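PDB 4AW7: beta-porphyranase A from Bacteroides plebeius, which hydrolyses the sulfated red-algal polysaccharide porphyran at the beta-(1->4) linkages between beta-D-galactopyranose and alpha-L-galactopyranose-6-sulfate. Local coordinates for residues Thr496-Gly501 against Met581-Glu586; Ala505-Ser510 against Asn565-Thr570. One frame throughout, in Å; residues are numbered along the deposited sequence. Where two conformers were deposited one is given.

Two beta-sheets laid face to face share a core made from side chains of both, and contacts 1 and 2 sample that core at centres about 10 Å apart. Each joins a strand of the four-stranded sheet (491-498 in contact 1, its neighbour 563-570 in contact 2) to one of the five-stranded sheet (577-589 and 503-514, also neighbours). Contact 2 lies nested within the chain loop that contact 1 closes. All four touching residues of contact 2 are buried, and its chemistry is aliphatic and thioether; contact 1 lies where a strand ends, so a backbone carbonyl and an exposed glutamate join its edge. M581 meets V567, tying the two together.

Contact 1: residues Thr496-Gly501 against Met581-Glu586; sequences TGIESG and MILQVE
I498 lowers its aliphatic side chain onto L583 and V585, and these three residues make most of the contact between 496-501 and 581-586. The delta methyl of I498 reaches a delta methyl of L583, CD1 to CD1 at 3.5 Å, a close approach between two side chains that cross at about a right angle. The other branch does separate work: I498 CG2 stands opposite the backbone N (the CG1 arm has chi1 -63°) and lies 4.4 Å from V585 CG2, a looser touch. One isoleucine thus spans two alternate residues of the strand beneath it, L583 and V585, whose side chains rise from the same face. At the edge of the contact V585 CG1 comes to 4.0 Å from the backbone O of E499.

Next outward stands Y476 of strand 469-484, which touches I498 and V585 and whose OH is hydrogen-bonded to the N of E499. I498 is itself placed by a G1 beta bulge, in which G497 and I498 sit together across from the single residue G563; the positive phi of G497, 73°, suits a glycine there. Beyond it E499 OE1, in one of two deposited conformers, forms a salt bridge with K587 NZ, which also donates to the O of S500. Cohesion between the segments is therefore dispersive and hydrophobic, while polar bonds to other residues of the chain fix the loop at its edge.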
loop_
_atom_site.group_PDB
_atom_site.type_symbol
_atom_site.label_atom_id
_atom_site.label_comp_id
_atom_site.label_asym_id
_atom_site.label_seq_id
_atom_site.Cartn_x
_atom_site.Cartn_y
_atom_site.Cartn_z
ATOM N N THR A 496 18.423 0.571 -18.391
ATOM C CA THR A 496 19.824 0.912 -18.218
ATOM C C THR A 496 20.297 0.614 -16.798
ATOM O O THR A 496 19.500 0.558 -15.861
ATOM C CB THR A 496 20.063 2.401 -18.554
ATOM O OG1 THR A 496 19.345 3.244 -17.642
ATOM C CG2 THR A 496 19.651 2.728 -20.005
ATOM N N GLY A 497 21.617 0.483 -16.644
ATOM C CA GLY A 497 22.211 0.364 -15.321
ATOM C C GLY A 497 21.995 -0.959 -14.616
ATOM O O GLY A 497 22.181 -1.028 -13.415
ATOM N N ILE A 498 21.606 -1.994 -15.322
ATOM C CA ILE A 498 21.307 -3.260 -14.672
ATOM C C ILE A 498 22.558 -3.957 -14.185
ATOM O O ILE A 498 23.521 -4.130 -14.920
ATOM C CB ILE A 498 20.482 -4.184 -15.601
ATOM C CG1 ILE A 498 19.096 -3.474 -15.895
ATOM C CG2 ILE A 498 20.388 -5.623 -15.006
ATOM C CD1 ILE A 498 18.010 -4.314 -16.407
ATOM N N GLU A 499 22.575 -4.316 -12.913
ATOM C CA GLU A 499 23.573 -5.250 -12.391
ATOM C C GLU A 499 23.080 -6.637 -12.505
ATOM O O GLU A 499 22.238 -7.086 -11.722
ATOM C CB GLU A 499 23.895 -5.023 -10.932
ATOM C CG GLU A 499 24.792 -3.905 -10.697
ATOM C CD GLU A 499 25.485 -4.023 -9.352
ATOM O OE1 GLU A 499 25.891 -5.138 -8.931
ATOM O OE2 GLU A 499 25.639 -2.959 -8.739
ATOM N N SER A 500 23.560 -7.359 -13.501
ATOM C CA SER A 500 23.193 -8.751 -13.680
ATOM C C SER A 500 24.073 -9.639 -12.817
ATOM O O SER A 500 24.994 -9.173 -12.181
ATOM C CB SER A 500 23.142 -9.147 -15.127
ATOM O OG SER A 500 22.640 -10.457 -15.242
ATOM N N GLY A 501 23.761 -10.925 -12.779
ATOM C CA GLY A 501 24.527 -11.860 -11.972
ATOM C C GLY A 501 23.801 -13.161 -11.878
ATOM O O GLY A 501 23.144 -13.618 -12.838
ATOM N N MET A 581 6.497 -1.145 -17.624
ATOM C CA MET A 581 7.398 -2.297 -17.771
ATOM C C MET A 581 8.549 -2.075 -16.821
ATOM O O MET A 581 9.279 -1.111 -16.934
ATOM C CB MET A 581 7.891 -2.399 -19.221
ATOM C CG MET A 581 6.787 -2.711 -20.226
ATOM S SD MET A 581 6.328 -4.442 -20.266
ATOM C CE MET A 581 7.611 -5.064 -21.364
ATOM N N ILE A 582 8.687 -3.014 -15.880
ATOM C CA ILE A 582 9.700 -2.909 -14.822
ATOM C C ILE A 582 10.419 -4.253 -14.747
ATOM O O ILE A 582 9.775 -5.300 -14.715
ATOM C CB ILE A 582 9.042 -2.581 -13.463
ATOM C CG1 ILE A 582 8.363 -1.210 -13.529
ATOM C CG2 ILE A 582 10.075 -2.615 -12.307
ATOM C CD1 ILE A 582 7.400 -0.908 -12.392
ATOM N N LEU A 583 11.762 -4.230 -14.721
ATOM C CA LEU A 583 12.515 -5.463 -14.519
ATOM C C LEU A 583 12.864 -5.601 -13.036
ATOM O O LEU A 583 13.367 -4.669 -12.424
ATOM C CB LEU A 583 13.808 -5.504 -15.347
ATOM C CG LEU A 583 13.625 -5.713 -16.838
ATOM C CD1 LEU A 583 14.942 -5.575 -17.558
ATOM C CD2 LEU A 583 13.013 -7.081 -17.100
ATOM N N GLN A 584 12.612 -6.782 -12.484
ATOM C CA GLN A 584 12.995 -7.098 -11.104
ATOM C C GLN A 584 14.141 -8.107 -11.173
ATOM O O GLN A 584 14.026 -9.109 -11.870
ATOM C CB GLN A 584 11.841 -7.677 -10.310
ATOM C CG GLN A 584 12.359 -8.252 -9.008
ATOM C CD GLN A 584 11.289 -8.695 -8.071
ATOM O OE1 GLN A 584 10.563 -7.860 -7.551
ATOM N NE2 GLN A 584 11.221 -10.035 -7.780
ATOM N N VAL A 585 15.217 -7.798 -10.487
ATOM C CA VAL A 585 16.406 -8.662 -10.455
ATOM C C VAL A 585 16.730 -8.969 -8.987
ATOM O O VAL A 585 16.832 -8.057 -8.178
ATOM C CB VAL A 585 17.605 -8.008 -11.138
ATOM C CG1 VAL A 585 18.787 -8.953 -11.158
ATOM C CG2 VAL A 585 17.265 -7.556 -12.567
ATOM N N GLU A 586 16.838 -10.249 -8.677
ATOM C CA GLU A 586 17.251 -10.665 -7.360
ATOM C C GLU A 586 18.604 -11.347 -7.504
ATOM O O GLU A 586 18.720 -12.462 -8.007
ATOM C CB GLU A 586 16.199 -11.560 -6.803
ATOM C CG GLU A 586 14.884 -10.845 -6.565
ATOM C CD GLU A 586 13.872 -11.811 -6.022
ATOM O OE1 GLU A 586 13.436 -12.706 -6.771
ATOM O OE2 GLU A 586 13.573 -11.739 -4.821
#

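Contact 2: residues Ala505-Ser510 against Asn565-Thr570; sequences ASLRMS and NNVDIT
L507 and I569 have the most surface buried here, with V567 and M509 completing two pairs between strands 503-514 and 563-570. In the first, L507 CD2 meets V567 CG1 at 4.1 Å, methyl against methyl. With its CG extended away from the backbone N (chi1 170°), L507 brings CD2 to the gamma methyl of V567 that is likewise opposite its own N. The two side chains run at a slant to each other.

The second pair is built differently. I569 carries CG1 between its backbone N and carbonyl carbon, at chi1 70°, and from there its CD1 reaches M509 SD at 4.0 Å. The first two torsions of M509 are extended (chi1 173°) and carry the sulfur, a polarisable apolar atom, to the isoleucine methyl; the bend at the third only turns CE aside. The backbones stay well apart: the CA atoms of L507 and V567 are 8.7 Å from each other, those of M509 and I569 9.7 Å, distances spanned by side chains.

M581 of strand 577-589 fits beside both L507 and V567, and F495 of strand 491-498 touches V567, while P521 packs on M509. R508 points to the opposite face of its sheet, where it is buried and forms salt bridges with D252 and E248 of helix 245-262. On the other strand the partly exposed N566 and D568 turn away from the contact; N566 ND2 donates to D568 OD2 at 2.9 Å, nearly in its own amide plane, and also bonds S492.

Alternate residues turned inward from each strand, with two sheets meeting here through side chains, are characteristic of a beta-sandwich; they form its core in the C-terminal part of the chain, away from the substrate-binding residues.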
loop_
_atom_site.group_PDB
_atom_site.type_symbol
_atom_site.label_atom_id
_atom_site.label_comp_id
_atom_site.label_asym_id
_atom_site.label_seq_id
_atom_site.Cartn_x
_atom_site.Cartn_y
_atom_site.Cartn_z
ATOM N N ALA A 505 15.160 -13.361 -11.948
ATOM C CA ALA A 505 14.696 -12.152 -12.613
ATOM C C ALA A 505 13.285 -12.342 -13.087
ATOM O O ALA A 505 12.822 -13.466 -13.326
ATOM C CB ALA A 505 15.626 -11.815 -13.781
ATOM N N SER A 506 12.604 -11.208 -13.226
ATOM C CA SER A 506 11.262 -11.211 -13.794
ATOM C C SER A 506 10.949 -9.862 -14.424
ATOM O O SER A 506 11.531 -8.839 -14.069
ATOM C CB SER A 506 10.216 -11.531 -12.770
ATOM O OG SER A 506 10.221 -10.552 -11.782
ATOM N N LEU A 507 10.008 -9.900 -15.365
ATOM C CA LEU A 507 9.417 -8.702 -15.932
ATOM C C LEU A 507 8.052 -8.477 -15.264
ATOM O O LEU A 507 7.224 -9.398 -15.208
ATOM C CB LEU A 507 9.211 -8.908 -17.438
ATOM C CG LEU A 507 8.385 -7.838 -18.152
ATOM C CD1 LEU A 507 9.078 -6.506 -18.209
ATOM C CD2 LEU A 507 8.009 -8.375 -19.535
ATOM N N ARG A 508 7.832 -7.256 -14.759
ATOM C CA ARG A 508 6.514 -6.852 -14.246
ATOM C C ARG A 508 5.853 -6.088 -15.383
ATOM O O ARG A 508 6.160 -4.911 -15.625
ATOM C CB ARG A 508 6.709 -5.964 -13.053
ATOM C CG ARG A 508 7.423 -6.616 -11.887
ATOM C CD ARG A 508 7.666 -5.679 -10.749
ATOM N NE ARG A 508 6.460 -5.119 -10.134
ATOM C CZ ARG A 508 5.774 -5.672 -9.166
ATOM N NH1 ARG A 508 6.124 -6.811 -8.631
ATOM N NH2 ARG A 508 4.712 -5.010 -8.715
ATOM N N MET A 509 4.958 -6.774 -16.104
ATOM C CA MET A 509 4.320 -6.230 -17.296
ATOM C C MET A 509 2.910 -5.794 -16.933
ATOM O O MET A 509 2.068 -6.663 -16.662
ATOM C CB MET A 509 4.281 -7.325 -18.365
ATOM C CG MET A 509 3.506 -6.976 -19.595
ATOM S SD MET A 509 3.384 -8.246 -20.848
ATOM C CE MET A 509 2.366 -9.440 -19.995
ATOM N N SER A 510 2.665 -4.490 -16.935
ATOM C CA SER A 510 1.335 -3.974 -16.616
ATOM C C SER A 510 0.629 -3.544 -17.885
ATOM O O SER A 510 1.211 -2.790 -18.686
ATOM C CB SER A 510 1.391 -2.851 -15.580
ATOM O OG SER A 510 1.883 -3.284 -14.306
ATOM N N ASN A 565 19.689 -3.208 -21.296
ATOM C CA ASN A 565 18.897 -4.356 -21.630
ATOM C C ASN A 565 17.656 -3.867 -22.347
ATOM O O ASN A 565 17.278 -2.704 -22.176
ATOM C CB ASN A 565 18.507 -5.144 -20.386
ATOM C CG ASN A 565 19.690 -5.859 -19.743
ATOM O OD1 ASN A 565 19.899 -7.039 -19.996
ATOM N ND2 ASN A 565 20.448 -5.144 -18.904
ATOM N N ASN A 566 17.075 -4.738 -23.167
ATOM C CA ASN A 566 15.857 -4.401 -23.879
ATOM C C ASN A 566 14.836 -5.509 -23.750
ATOM O O ASN A 566 15.167 -6.710 -23.747
ATOM C CB ASN A 566 16.145 -4.151 -25.358
ATOM C CG ASN A 566 15.244 -3.063 -25.921
ATOM O OD1 ASN A 566 15.479 -1.873 -25.681
ATOM N ND2 ASN A 566 14.216 -3.457 -26.624
ATOM N N VAL A 567 13.574 -5.101 -23.609
ATOM C CA VAL A 567 12.462 -6.012 -23.617
ATOM C C VAL A 567 11.563 -5.622 -24.789
ATOM O O VAL A 567 11.229 -4.460 -24.920
ATOM C CB VAL A 567 11.702 -5.973 -22.299
ATOM C CG1 VAL A 567 10.550 -6.928 -22.410
ATOM C CG2 VAL A 567 12.625 -6.343 -21.146
ATOM N N ASP A 568 11.208 -6.587 -25.628
ATOM C CA ASP A 568 10.335 -6.347 -26.783
ATOM C C ASP A 568 9.132 -7.219 -26.616
ATOM O O ASP A 568 9.265 -8.406 -26.336
ATOM C CB ASP A 568 11.104 -6.607 -28.077
ATOM C CG ASP A 568 12.232 -5.634 -28.216
ATOM O OD1 ASP A 568 12.012 -4.502 -28.652
ATOM O OD2 ASP A 568 13.372 -5.948 -27.793
ATOM N N ILE A 569 7.927 -6.651 -26.799
ATOM C CA ILE A 569 6.722 -7.459 -26.646
ATOM C C ILE A 569 5.766 -7.195 -27.828
ATOM O O ILE A 569 5.686 -6.073 -28.312
ATOM C CB ILE A 569 6.030 -7.298 -25.265
ATOM C CG1 ILE A 569 5.391 -5.942 -25.122
ATOM C CG2 ILE A 569 7.007 -7.533 -24.132
ATOM C CD1 ILE A 569 4.593 -5.827 -23.796
ATOM N N THR A 570 5.075 -8.244 -28.243
ATOM C CA THR A 570 4.149 -8.133 -29.372
ATOM C C THR A 570 2.851 -8.851 -29.036
ATOM O O THR A 570 2.836 -10.031 -28.726
ATOM C CB THR A 570 4.775 -8.652 -30.700
ATOM O OG1 THR A 570 6.058 -8.049 -30.891
ATOM C CG2 THR A 570 3.839 -8.273 -31.876
#